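Local coordinates for protein putative transcriptional regulator, sugar-binding family (Arthrobacter aurescens, PDB 3NZE) that probably acts as a SorC-family transcriptional regulator whose domain, with a Rossmann-like fold, is thought to bind a sugar effector, at residues Pro10-Gln15 and Val24-Val29; Ala36-Arg41 and Val229-Ser234; Asn237-Ala242 and Thr249-Asp254. All coordinates share one frame; numbering follows the deposited sequence.

Interaction 1. Residues Pro10-Gln15 and Val24-Val29; sequences PELESQ and VHVVPV
Glu13 reaches across from the helix to Val26 of the strand, and its OE2 accepts the backbone N-H of Val26 at 2.9 Å from N to OE2 in a nearly straight bond (169°). The oxygen uses its anti lone pair, the one turned away from OE1. A water donates to the same OE2 and also to Val26 O, 2.7 Å from the water oxygen, so the carboxylate holds Val26 N directly and Val26 O through the water. Nearer the helix, Glu13 CG lies 3.6 Å from Val26 CG2, the two side chains lying alongside and running in opposite senses. Strand 23-27 pairs with strand 250-254 along its other edge, through His25 and Val27, so Glu13 serves the outer edge of this Rossmann-like sheet, where no further strand of the chain pairs. A glutamate suits because its extended chain (chi2 169°) carries the carboxylate from helix to strand; an alanine here would probably leave Val26 N without its carboxylate acceptor and the water without one anchor. Val24 CG1 rests 3.3 Å from Glu13 O, and Leu12 CB meets Val26 CG2 at 4.1 Å. Farther out, Ala258 and Arg259 of helix 255-261 touch Val26 and Leu12, respectively.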
loop_
_atom_site.group_PDB
_atom_site.type_symbol
_atom_site.label_atom_id
_atom_site.label_comp_id
_atom_site.label_asym_id
_atom_site.label_seq_id
_atom_site.Cartn_x
_atom_site.Cartn_y
_atom_site.Cartn_z
ATOM N N PRO A 10 -6.037 22.706 1.626
ATOM C CA PRO A 10 -5.428 22.940 2.938
ATOM C C PRO A 10 -6.420 22.810 4.088
ATOM O O PRO A 10 -6.032 22.367 5.169
ATOM C CB PRO A 10 -4.912 24.376 2.830
ATOM C CG PRO A 10 -4.636 24.553 1.370
ATOM C CD PRO A 10 -5.725 23.786 0.674
ATOM N N GLU A 11 -7.674 23.194 3.877
ATOM C CA GLU A 11 -8.663 23.068 4.946
ATOM C C GLU A 11 -9.011 21.596 5.161
ATOM O O GLU A 11 -9.189 21.135 6.296
ATOM C CB GLU A 11 -9.916 23.899 4.646
ATOM C CG GLU A 11 -9.686 25.409 4.728
ATOM C CD GLU A 11 -10.909 26.220 4.325
ATOM O OE1 GLU A 11 -11.478 25.958 3.242
ATOM O OE2 GLU A 11 -11.295 27.129 5.091
ATOM N N LEU A 12 -9.092 20.849 4.066
ATOM C CA LEU A 12 -9.317 19.409 4.158
ATOM C C LEU A 12 -8.132 18.718 4.840
ATOM O O LEU A 12 -8.323 17.766 5.600
ATOM C CB LEU A 12 -9.585 18.803 2.772
ATOM C CG LEU A 12 -10.915 19.251 2.146
ATOM C CD1 LEU A 12 -10.954 18.951 0.648
ATOM C CD2 LEU A 12 -12.085 18.589 2.855
ATOM N N GLU A 13 -6.917 19.193 4.569
ATOM C CA GLU A 13 -5.734 18.618 5.203
ATOM C C GLU A 13 -5.842 18.809 6.706
ATOM O O GLU A 13 -5.592 17.885 7.481
ATOM C CB GLU A 13 -4.451 19.252 4.667
ATOM C CG GLU A 13 -4.178 18.851 3.228
ATOM C CD GLU A 13 -3.068 19.644 2.567
ATOM O OE1 GLU A 13 -2.550 20.603 3.182
ATOM O OE2 GLU A 13 -2.711 19.303 1.418
ATOM N N SER A 14 -6.225 20.013 7.114
ATOM C CA SER A 14 -6.351 20.300 8.530
ATOM C C SER A 14 -7.366 19.381 9.187
ATOM O O SER A 14 -7.121 18.828 10.266
ATOM C CB SER A 14 -6.765 21.754 8.747
ATOM O OG SER A 14 -6.837 22.027 10.131
ATOM N N GLN A 15 -8.516 19.211 8.537
ATOM C CA GLN A 15 -9.560 18.367 9.096
ATOM C C GLN A 15 -9.107 16.924 9.245
ATOM O O GLN A 15 -9.348 16.302 10.274
ATOM C CB GLN A 15 -10.849 18.484 8.276
ATOM C CG GLN A 15 -11.431 19.894 8.330
ATOM C CD GLN A 15 -12.461 20.173 7.252
ATOM O OE1 GLN A 15 -13.246 19.303 6.880
ATOM N NE2 GLN A 15 -12.470 21.406 6.752
ATOM N N VAL A 24 -0.903 14.818 6.116
ATOM C CA VAL A 24 -1.689 14.606 4.902
ATOM C C VAL A 24 -1.464 15.652 3.825
ATOM O O VAL A 24 -1.266 16.837 4.118
ATOM C CB VAL A 24 -3.199 14.526 5.247
ATOM C CG1 VAL A 24 -3.633 15.765 5.980
ATOM C CG2 VAL A 24 -4.050 14.305 3.991
ATOM N N HIS A 25 -1.480 15.189 2.574
ATOM C CA HIS A 25 -1.455 16.043 1.399
ATOM C C HIS A 25 -2.689 15.729 0.566
ATOM O O HIS A 25 -2.865 14.600 0.099
ATOM C CB HIS A 25 -0.198 15.790 0.558
ATOM C CG HIS A 25 1.053 16.337 1.169
ATOM N ND1 HIS A 25 1.825 15.618 2.056
ATOM C CD2 HIS A 25 1.661 17.538 1.029
ATOM C CE1 HIS A 25 2.856 16.351 2.432
ATOM N NE2 HIS A 25 2.780 17.521 1.824
ATOM N N VAL A 26 -3.540 16.729 0.390
ATOM C CA VAL A 26 -4.737 16.577 -0.424
ATOM C C VAL A 26 -4.435 17.162 -1.790
ATOM O O VAL A 26 -4.018 18.311 -1.906
ATOM C CB VAL A 26 -5.942 17.300 0.228
ATOM C CG1 VAL A 26 -7.114 17.348 -0.731
ATOM C CG2 VAL A 26 -6.342 16.592 1.516
ATOM N N VAL A 27 -4.629 16.355 -2.825
ATOM C CA VAL A 27 -4.316 16.763 -4.191
ATOM C C VAL A 27 -5.567 17.268 -4.878
ATOM O O VAL A 27 -6.504 16.508 -5.094
ATOM C CB VAL A 27 -3.738 15.574 -4.982
ATOM C CG1 VAL A 27 -3.329 15.990 -6.404
ATOM C CG2 VAL A 27 -2.552 14.983 -4.233
ATOM N N PRO A 28 -5.593 18.566 -5.218
ATOM C CA PRO A 28 -6.740 19.096 -5.957
ATOM C C PRO A 28 -6.825 18.444 -7.335
ATOM O O PRO A 28 -5.839 18.418 -8.073
ATOM C CB PRO A 28 -6.417 20.591 -6.075
ATOM C CG PRO A 28 -5.475 20.863 -4.948
ATOM C CD PRO A 28 -4.638 19.627 -4.848
ATOM N N VAL A 29 -7.986 17.898 -7.667
ATOM C CA VAL A 29 -8.178 17.254 -8.959
ATOM C C VAL A 29 -9.532 17.653 -9.511
ATOM O O VAL A 29 -10.495 17.792 -8.761
ATOM C CB VAL A 29 -8.117 15.714 -8.871
ATOM C CG1 VAL A 29 -8.333 15.100 -10.248
ATOM C CG2 VAL A 29 -6.788 15.245 -8.297
HETATM O O HOH W 1 -4.034 20.723 -0.605
#

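Interaction 2. Residues Ala36-Arg41 and Val229-Ser234; sequences AETLDR and VVSGAS
Ser231 packs against the helix at Thr38 and Leu39 by van der Waals contact, with no hydrogen bond between the two segments. Its OG lies 3.4 Å from Thr38 CG2, and its CB sits 3.9 Å from Leu39 CD1. The backbones come close, 5.4 Å between Leu39 CA and Ser231 CA, which suits a residue as small as serine. Thr38 turns its methyl to the contact because CG2 stands anti to the backbone N, while OG1 points back and bonds to Asn34 O.

In this Rossmann-like fold helix 35-50 follows strand 23-27 and lies over one face of the sheet; Val42 and Ala46 of the same helix continue the cover over Val229, and Val42 also touches Ser231.

Ser231 OG also comes within 3.5 Å of Leu39 N, but the angle rules out a hydrogen bond. Within the helix, Arg41 NH1 donates to Glu37 O and, 2.9 Å away, to Glu37 OE1 in a salt bridge, with the carboxylate oxygen at the edge of the guanidinium, nearly in its plane. Gly232 has backbone angles (phi 109°, psi 104°) at which a CB would press on the carbonyl O of Ser231.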
loop_
_atom_site.group_PDB
_atom_site.type_symbol
_atom_site.label_atom_id
_atom_site.label_comp_id
_atom_site.label_asym_id
_atom_site.label_seq_id
_atom_site.Cartn_x
_atom_site.Cartn_y
_atom_site.Cartn_z
ATOM N N ALA A 36 -7.747 6.744 -13.886
ATOM C CA ALA A 36 -6.331 6.656 -14.215
ATOM C C ALA A 36 -5.669 8.029 -14.132
ATOM O O ALA A 36 -4.565 8.158 -13.601
ATOM C CB ALA A 36 -6.138 6.055 -15.602
ATOM N N GLU A 37 -6.345 9.044 -14.662
ATOM C CA GLU A 37 -5.782 10.393 -14.703
ATOM C C GLU A 37 -5.742 11.006 -13.309
ATOM O O GLU A 37 -4.831 11.759 -12.984
ATOM C CB GLU A 37 -6.568 11.297 -15.653
ATOM C CG GLU A 37 -6.433 10.921 -17.133
ATOM C CD GLU A 37 -4.988 10.893 -17.631
ATOM O OE1 GLU A 37 -4.099 11.481 -16.972
ATOM O OE2 GLU A 37 -4.742 10.280 -18.695
ATOM N N THR A 38 -6.739 10.682 -12.495
ATOM C CA THR A 38 -6.778 11.143 -11.114
ATOM C C THR A 38 -5.635 10.513 -10.330
ATOM O O THR A 38 -4.940 11.195 -9.583
ATOM C CB THR A 38 -8.127 10.805 -10.449
ATOM O OG1 THR A 38 -9.181 11.449 -11.170
ATOM C CG2 THR A 38 -8.157 11.283 -9.013
ATOM N N LEU A 39 -5.442 9.208 -10.508
ATOM C CA LEU A 39 -4.356 8.500 -9.847
ATOM C C LEU A 39 -3.011 9.063 -10.274
ATOM O O LEU A 39 -2.100 9.201 -9.470
ATOM C CB LEU A 39 -4.411 7.004 -10.180
ATOM C CG LEU A 39 -3.224 6.165 -9.702
ATOM C CD1 LEU A 39 -3.020 6.303 -8.189
ATOM C CD2 LEU A 39 -3.374 4.687 -10.099
ATOM N N ASP A 40 -2.885 9.395 -11.551
ATOM C CA ASP A 40 -1.614 9.897 -12.049
ATOM C C ASP A 40 -1.219 11.154 -11.279
ATOM O O ASP A 40 -0.043 11.370 -10.943
ATOM C CB ASP A 40 -1.712 10.209 -13.539
ATOM C CG ASP A 40 -0.384 10.078 -14.236
ATOM O OD1 ASP A 40 0.381 9.167 -13.851
ATOM O OD2 ASP A 40 -0.103 10.875 -15.160
ATOM N N ARG A 41 -2.217 11.975 -10.980
ATOM C CA ARG A 41 -1.974 13.224 -10.278
ATOM C C ARG A 41 -1.726 13.016 -8.793
ATOM O O ARG A 41 -0.911 13.718 -8.191
ATOM C CB ARG A 41 -3.129 14.193 -10.512
ATOM C CG ARG A 41 -3.024 14.893 -11.878
ATOM C CD ARG A 41 -4.362 15.016 -12.563
ATOM N NE ARG A 41 -4.219 15.615 -13.890
ATOM C CZ ARG A 41 -4.013 14.931 -15.016
ATOM N NH1 ARG A 41 -3.924 13.601 -15.000
ATOM N NH2 ARG A 41 -3.895 15.582 -16.169
ATOM N N VAL A 229 -0.906 5.897 0.009
ATOM C CA VAL A 229 -1.320 6.659 -1.167
ATOM C C VAL A 229 -2.638 6.110 -1.665
ATOM O O VAL A 229 -2.738 4.928 -1.956
ATOM C CB VAL A 229 -0.301 6.560 -2.312
ATOM C CG1 VAL A 229 -0.757 7.429 -3.478
ATOM C CG2 VAL A 229 1.103 6.960 -1.829
ATOM N N VAL A 230 -3.642 6.973 -1.757
ATOM C CA VAL A 230 -4.982 6.548 -2.135
ATOM C C VAL A 230 -5.597 7.428 -3.218
ATOM O O VAL A 230 -5.509 8.644 -3.153
ATOM C CB VAL A 230 -5.894 6.588 -0.898
ATOM C CG1 VAL A 230 -7.354 6.521 -1.304
ATOM C CG2 VAL A 230 -5.531 5.448 0.037
ATOM N N SER A 231 -6.242 6.807 -4.205
ATOM C CA SER A 231 -6.984 7.566 -5.214
ATOM C C SER A 231 -8.301 6.879 -5.577
ATOM O O SER A 231 -8.342 5.665 -5.786
ATOM C CB SER A 231 -6.135 7.775 -6.470
ATOM O OG SER A 231 -6.816 8.608 -7.391
ATOM N N GLY A 232 -9.380 7.650 -5.629
ATOM C CA GLY A 232 -10.690 7.095 -5.928
ATOM C C GLY A 232 -11.579 7.102 -4.699
ATOM O O GLY A 232 -11.408 6.277 -3.800
ATOM N N ALA A 233 -12.526 8.037 -4.660
ATOM C CA ALA A 233 -13.416 8.199 -3.512
ATOM C C ALA A 233 -14.276 6.972 -3.221
ATOM O O ALA A 233 -14.691 6.757 -2.086
ATOM C CB ALA A 233 -14.304 9.425 -3.695
ATOM N N SER A 234 -14.556 6.170 -4.241
ATOM C CA SER A 234 -15.409 5.004 -4.054
ATOM C C SER A 234 -14.683 3.882 -3.308
ATOM O O SER A 234 -15.247 2.811 -3.083
ATOM C CB SER A 234 -15.932 4.497 -5.399
ATOM O OG SER A 234 -14.875 3.967 -6.175
#

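Interaction 3. Residues Asn237-Ala242 and Thr249-Asp254; sequences NGLQGA and TDLILD
Leu239 touches Leu251 and Leu253 through methyl groups alone, with no flat group between helix and strand. The Asp250 carboxylate lies on the strand away from this contact: Thr249 OG1 donates to its OD2 at 2.7 Å, arriving on the anti side and 33° out of the carboxylate plane. The same OD2 also forms a salt bridge with Arg225 NE, and Thr249 OG1 in turn bonds to Arg226 N, so this buried acid has a positive partner that probably favours its charged form.

Across the contact each branch of Leu239 has its own mate. CD1 meets Leu251 CD1 at 3.8 Å, the two methyls meeting end-on, while CD2 lies 3.8 Å from Leu253 CD1, the two side chains there running roughly perpendicular. Leu239 can reach because CG stands anti to its backbone N (chi1 178°), which throws the forked end out from the helix; the CA atoms of Leu239 and Leu251 remain 9.9 Å apart.

These segments belong to the beta-alpha-beta crossover of strand 225-230, helix 236-244 and strand 250-254, in which the helix packs over the sheet it connects. Branched, wholly apolar leucines suit such a buried interface, since they fill it without polar atoms to satisfy. Val230 and Leu261 also touch Leu239, and Val24 and Val26 of strand 23-27 touch Leu253. Ile252, between the two leucines in sequence, faces helix 35-50 instead, against Val42 and Gln45. Where the strand ends, Asp254 is the N-cap of helix 255-261.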
loop_
_atom_site.group_PDB
_atom_site.type_symbol
_atom_site.label_atom_id
_atom_site.label_comp_id
_atom_site.label_asym_id
_atom_site.label_seq_id
_atom_site.Cartn_x
_atom_site.Cartn_y
_atom_site.Cartn_z
ATOM N N ASN A 237 -13.887 3.073 2.035
ATOM C CA ASN A 237 -14.051 2.075 3.091
ATOM C C ASN A 237 -12.727 1.453 3.517
ATOM O O ASN A 237 -12.472 1.260 4.710
ATOM C CB ASN A 237 -15.039 0.988 2.667
ATOM C CG ASN A 237 -16.477 1.402 2.881
ATOM O OD1 ASN A 237 -16.780 2.175 3.793
ATOM N ND2 ASN A 237 -17.375 0.892 2.043
ATOM N N GLY A 238 -11.886 1.158 2.532
ATOM C CA GLY A 238 -10.581 0.578 2.778
ATOM C C GLY A 238 -9.695 1.552 3.532
ATOM O O GLY A 238 -9.009 1.183 4.485
ATOM N N LEU A 239 -9.698 2.809 3.096
ATOM C CA LEU A 239 -8.867 3.808 3.749
ATOM C C LEU A 239 -9.287 4.003 5.196
ATOM O O LEU A 239 -8.440 4.129 6.077
ATOM C CB LEU A 239 -8.927 5.147 3.008
ATOM C CG LEU A 239 -8.110 6.267 3.658
ATOM C CD1 LEU A 239 -6.642 5.901 3.750
ATOM C CD2 LEU A 239 -8.287 7.566 2.888
ATOM N N GLN A 240 -10.592 4.056 5.435
ATOM C CA GLN A 240 -11.089 4.233 6.799
ATOM C C GLN A 240 -10.554 3.154 7.730
ATOM O O GLN A 240 -10.136 3.442 8.862
ATOM C CB GLN A 240 -12.618 4.230 6.830
ATOM C CG GLN A 240 -13.248 5.561 6.467
ATOM C CD GLN A 240 -14.767 5.514 6.513
ATOM O OE1 GLN A 240 -15.402 4.762 5.770
ATOM N NE2 GLN A 240 -15.355 6.317 7.390
ATOM N N GLY A 241 -10.589 1.915 7.252
ATOM C CA GLY A 241 -10.084 0.786 8.009
ATOM C C GLY A 241 -8.586 0.878 8.242
ATOM O O GLY A 241 -8.105 0.561 9.335
ATOM N N ALA A 242 -7.840 1.291 7.220
ATOM C CA ALA A 242 -6.387 1.383 7.364
ATOM C C ALA A 242 -6.021 2.438 8.387
ATOM O O ALA A 242 -5.077 2.272 9.151
ATOM C CB ALA A 242 -5.727 1.703 6.042
ATOM N N THR A 249 1.499 7.004 8.601
ATOM C CA THR A 249 1.929 8.236 9.264
ATOM C C THR A 249 1.731 9.432 8.322
ATOM O O THR A 249 1.537 10.564 8.768
ATOM C CB THR A 249 3.412 8.182 9.708
ATOM O OG1 THR A 249 4.239 7.882 8.571
ATOM C CG2 THR A 249 3.620 7.119 10.767
ATOM N N ASP A 250 1.798 9.173 7.016
ATOM C CA ASP A 250 1.684 10.197 5.990
ATOM C C ASP A 250 0.702 9.714 4.930
ATOM O O ASP A 250 0.789 8.582 4.466
ATOM C CB ASP A 250 3.043 10.462 5.339
ATOM C CG ASP A 250 4.089 10.920 6.343
ATOM O OD1 ASP A 250 4.263 12.146 6.523
ATOM O OD2 ASP A 250 4.728 10.054 6.965
ATOM N N LEU A 251 -0.245 10.560 4.573
ATOM C CA LEU A 251 -1.294 10.153 3.645
ATOM C C LEU A 251 -1.352 11.115 2.472
ATOM O O LEU A 251 -1.328 12.332 2.664
ATOM C CB LEU A 251 -2.632 10.150 4.388
ATOM C CG LEU A 251 -3.917 9.936 3.592
ATOM C CD1 LEU A 251 -3.955 8.504 3.045
ATOM C CD2 LEU A 251 -5.131 10.203 4.470
ATOM N N ILE A 252 -1.412 10.575 1.254
ATOM C CA ILE A 252 -1.630 11.386 0.060
ATOM C C ILE A 252 -2.881 10.868 -0.640
ATOM O O ILE A 252 -2.984 9.672 -0.915
ATOM C CB ILE A 252 -0.434 11.320 -0.910
ATOM C CG1 ILE A 252 0.852 11.770 -0.211
ATOM C CG2 ILE A 252 -0.686 12.202 -2.151
ATOM C CD1 ILE A 252 1.661 10.640 0.338
ATOM N N LEU A 253 -3.849 11.749 -0.896
ATOM C CA LEU A 253 -5.101 11.316 -1.512
ATOM C C LEU A 253 -5.744 12.441 -2.299
ATOM O O LEU A 253 -5.421 13.611 -2.104
ATOM C CB LEU A 253 -6.080 10.774 -0.464
ATOM C CG LEU A 253 -6.911 11.760 0.369
ATOM C CD1 LEU A 253 -7.929 11.010 1.220
ATOM C CD2 LEU A 253 -6.047 12.656 1.262
ATOM N N ASP A 254 -6.657 12.085 -3.205
ATOM C CA ASP A 254 -7.281 13.087 -4.053
ATOM C C ASP A 254 -8.377 13.824 -3.298
ATOM O O ASP A 254 -8.926 13.308 -2.322
ATOM C CB ASP A 254 -7.874 12.441 -5.302
ATOM C CG ASP A 254 -8.975 11.455 -4.974
ATOM O OD1 ASP A 254 -8.653 10.362 -4.463
ATOM O OD2 ASP A 254 -10.164 11.785 -5.219
#

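Overall arrangement
Interactions 1 and 3 set a helix against a strand, and interaction 2 sets one against the loop just after strand 225-230; the three strands are neighbours in the order 23-27, 250-254, 225-230. Interactions 1 and 3 have centres about 12 Å apart and are joined by backbone bonds, His25 N to Leu251 O and Val27 N to Leu253 O, each 2.9 Å. Interactions 2 and 3, also about 12 Å apart between centres, are tied by Val230 N to Ile252 O at 2.9 Å and by Gly232 N to Asp254 OD1 at 3.0 Å. Interactions 1 and 2 have centres about 14 Å apart and meet by packing, Val29 CG1 against Thr38 OG1 at 3.9 Å. All three lie away from the calcium-binding residues Thr96 and Glu118.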